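Glutamate ABC superfamily ATP binding cassette transporter, binding protein (PDB 5EYF) binds glutamate outside the cell and probably hands it to an ABC importer. Local coordinates at residues B[202-205]-B[206-210]. Residues are numbered along the deposited sequence; the frame is centred on the assembly and turned at random.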
ATOM      1  N   ILE B 202      -7.707  -5.777   9.962  1.00 13.72           N
ATOM      2  CA  ILE B 202      -8.621  -6.601  10.752  1.00 13.77           C
ATOM      3  C   ILE B 202      -9.700  -5.694  11.309  1.00 14.70           C
ATOM      4  O   ILE B 202      -9.397  -4.718  11.996  1.00 15.11           O
ATOM      5  CB  ILE B 202      -7.872  -7.331  11.876  1.00 13.60           C
ATOM      6  CG1 ILE B 202      -6.857  -8.285  11.255  1.00 15.13           C
ATOM      7  CG2 ILE B 202      -8.860  -8.069  12.854  1.00 14.37           C
ATOM      8  CD1 ILE B 202      -5.813  -8.802  12.300  1.00 15.16           C
ATOM      9  N   ALA B 203     -10.973  -6.014  11.034  1.00 15.71           N
ATOM     10  CA  ALA B 203     -12.049  -5.167  11.501  1.00 16.89           C
ATOM     11  C   ALA B 203     -12.585  -5.668  12.833  1.00 17.27           C
ATOM     12  O   ALA B 203     -12.816  -6.866  13.013  1.00 18.96           O
ATOM     13  CB  ALA B 203     -13.171  -5.109  10.468  1.00 18.12           C
ATOM     14  N   ILE B 204     -12.811  -4.728  13.745  1.00 18.00           N
ATOM     15  CA  ILE B 204     -13.315  -4.989  15.083  1.00 18.27           C
ATOM     16  C   ILE B 204     -14.487  -4.040  15.336  1.00 19.58           C
ATOM     17  O   ILE B 204     -14.492  -2.897  14.861  1.00 20.09           O
ATOM     18  CB  ILE B 204     -12.176  -4.837  16.116  1.00 19.33           C
ATOM     19  CG1 ILE B 204     -11.091  -5.903  15.834  1.00 21.65           C
ATOM     20  CG2 ILE B 204     -12.682  -4.861  17.573  1.00 19.44           C
ATOM     21  CD1 ILE B 204      -9.852  -5.791  16.668  1.00 24.48           C
ATOM     22  N   ASN B 205     -15.528  -4.526  16.010  1.00 21.76           N
ATOM     23  CA  ASN B 205     -16.674  -3.648  16.227  1.00 24.31           C
ATOM     24  C   ASN B 205     -16.261  -2.431  17.051  1.00 24.53           C
ATOM     25  O   ASN B 205     -15.295  -2.470  17.823  1.00 25.03           O
ATOM     26  CB  ASN B 205     -17.802  -4.400  16.947  1.00 25.55           C
ATOM     27  CG  ASN B 205     -19.143  -3.715  16.819  1.00 29.31           C
ATOM     28  OD1 ASN B 205     -19.332  -2.854  15.954  1.00 31.66           O
ATOM     29  ND2 ASN B 205     -20.079  -4.083  17.678  1.00 31.72           N
ATOM     30  N   LYS B 206     -17.005  -1.345  16.879  1.00 25.53           N
ATOM     31  CA  LYS B 206     -16.868  -0.193  17.752  1.00 25.54           C
ATOM     32  C   LYS B 206     -17.111  -0.596  19.206  1.00 26.73           C
ATOM     33  O   LYS B 206     -17.917  -1.486  19.507  1.00 29.30           O
ATOM     34  CB  LYS B 206     -17.860   0.898  17.334  1.00 26.87           C
ATOM     35  CG  LYS B 206     -17.736   1.328  15.888  1.00 27.48           C
ATOM     36  CD  LYS B 206     -16.502   2.193  15.679  1.00 28.20           C
ATOM     37  CE  LYS B 206     -16.441   2.799  14.262  1.00 28.81           C
ATOM     38  NZ  LYS B 206     -15.145   3.487  14.044  1.00 30.10           N
ATOM     39  N   GLY B 207     -16.399   0.068  20.114  1.00 27.03           N
ATOM     40  CA  GLY B 207     -16.581  -0.163  21.531  1.00 25.65           C
ATOM     41  C   GLY B 207     -15.830  -1.364  22.050  1.00 26.39           C
ATOM     42  O   GLY B 207     -16.147  -1.872  23.134  1.00 28.37           O
ATOM     43  N   GLN B 208     -14.852  -1.848  21.288  1.00 24.69           N
ATOM     44  CA  GLN B 208     -14.017  -2.985  21.659  1.00 24.43           C
ATOM     45  C   GLN B 208     -12.553  -2.563  21.686  1.00 25.36           C
ATOM     46  O   GLN B 208     -11.663  -3.266  21.189  1.00 25.00           O
ATOM     47  CB  GLN B 208     -14.217  -4.156  20.698  1.00 24.53           C
ATOM     48  CG  GLN B 208     -15.621  -4.762  20.702  1.00 25.04           C
ATOM     49  CD  GLN B 208     -15.954  -5.471  22.008  1.00 26.24           C
ATOM     50  OE1 GLN B 208     -15.068  -5.833  22.771  1.00 25.57           O
ATOM     51  NE2 GLN B 208     -17.242  -5.662  22.268  1.00 28.38           N
ATOM     52  N   GLU B 209     -12.291  -1.388  22.263  1.00 26.66           N
ATOM     53  CA  GLU B 209     -10.962  -0.797  22.139  1.00 25.67           C
ATOM     54  C   GLU B 209      -9.887  -1.628  22.828  1.00 25.27           C
ATOM     55  O   GLU B 209      -8.739  -1.652  22.365  1.00 25.37           O
ATOM     56  CB  GLU B 209     -10.981   0.625  22.693  1.00 28.48           C
ATOM     57  CG  GLU B 209     -11.838   1.578  21.873  1.00 31.07           C
ATOM     58  CD  GLU B 209     -13.281   1.651  22.285  1.00 32.11           C
ATOM     59  OE1 GLU B 209     -13.722   0.874  23.158  1.00 31.97           O
ATOM     60  OE2 GLU B 209     -13.990   2.520  21.731  1.00 33.02           O
ATOM     61  N   ASN B 210     -10.219  -2.323  23.917  1.00 24.00           N
ATOM     62  CA  ASN B 210      -9.195  -3.137  24.567  1.00 24.44           C
ATOM     63  C   ASN B 210      -8.795  -4.311  23.687  1.00 23.87           C
ATOM     64  O   ASN B 210      -7.609  -4.644  23.601  1.00 23.60           O
ATOM     65  CB  ASN B 210      -9.673  -3.636  25.928  1.00 25.90           C
ATOM     66  CG  ASN B 210      -9.856  -2.510  26.943  1.00 30.98           C
ATOM     67  OD1 ASN B 210      -9.132  -1.512  26.934  1.00 32.42           O
ATOM     68  ND2 ASN B 210     -10.842  -2.664  27.807  1.00 33.84           N
TER
HETATM   69  O   HOH W   1     -13.269  -1.110  18.912  1.00 22.60           O
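A chi1 of -63° in I204 sets CG1 beside the backbone N and leaves CG2 anti to that N, while CG of Q208 stands anti to its own carbonyl carbon; the two side chains cross at about a right angle, and methyl CG2 of I204 lies 3.6 Å from CB of Q208. The contact spans a type II beta turn, N205 to Q208, that carries the chain from strand 198-205 into helix 209-225 of this periplasmic-binding-protein fold. A water spans the turn, donating to O of N205 at 2.7 Å and accepting from N of Q208 at 2.9 Å, in place of a direct bond between them. G207 takes the third position of the turn, where its positive phi of 82° is easily adopted by a residue without a side chain. Beta-branched I204 suits the strand, and its side chain also packs on F211, L212 and V215 of the helix that follows. Q208, at the N-cap position, is bent at chi2; its CB also lies 3.5 Å from O of N205, while its amide leads away and uses both its oxygen and its nitrogen on backbone groups, OE1 accepting from N of I7 and NE2 donating to O of E5, tying the turn to the N-terminal segment. K206 turns its CB away from the strand, and its long chain suits the reach to D97, where NZ forms a salt bridge, and to the carbonyls of K93 and V96. The short side chain of N205 points forward along the chain, its CG beside the carbonyl carbon: OD1 accepts a hydrogen bond from NZ of K75 and also a weak, strongly bent one from the next backbone amide, N of K206, at 2.9 Å with an N-H...O angle of 122°.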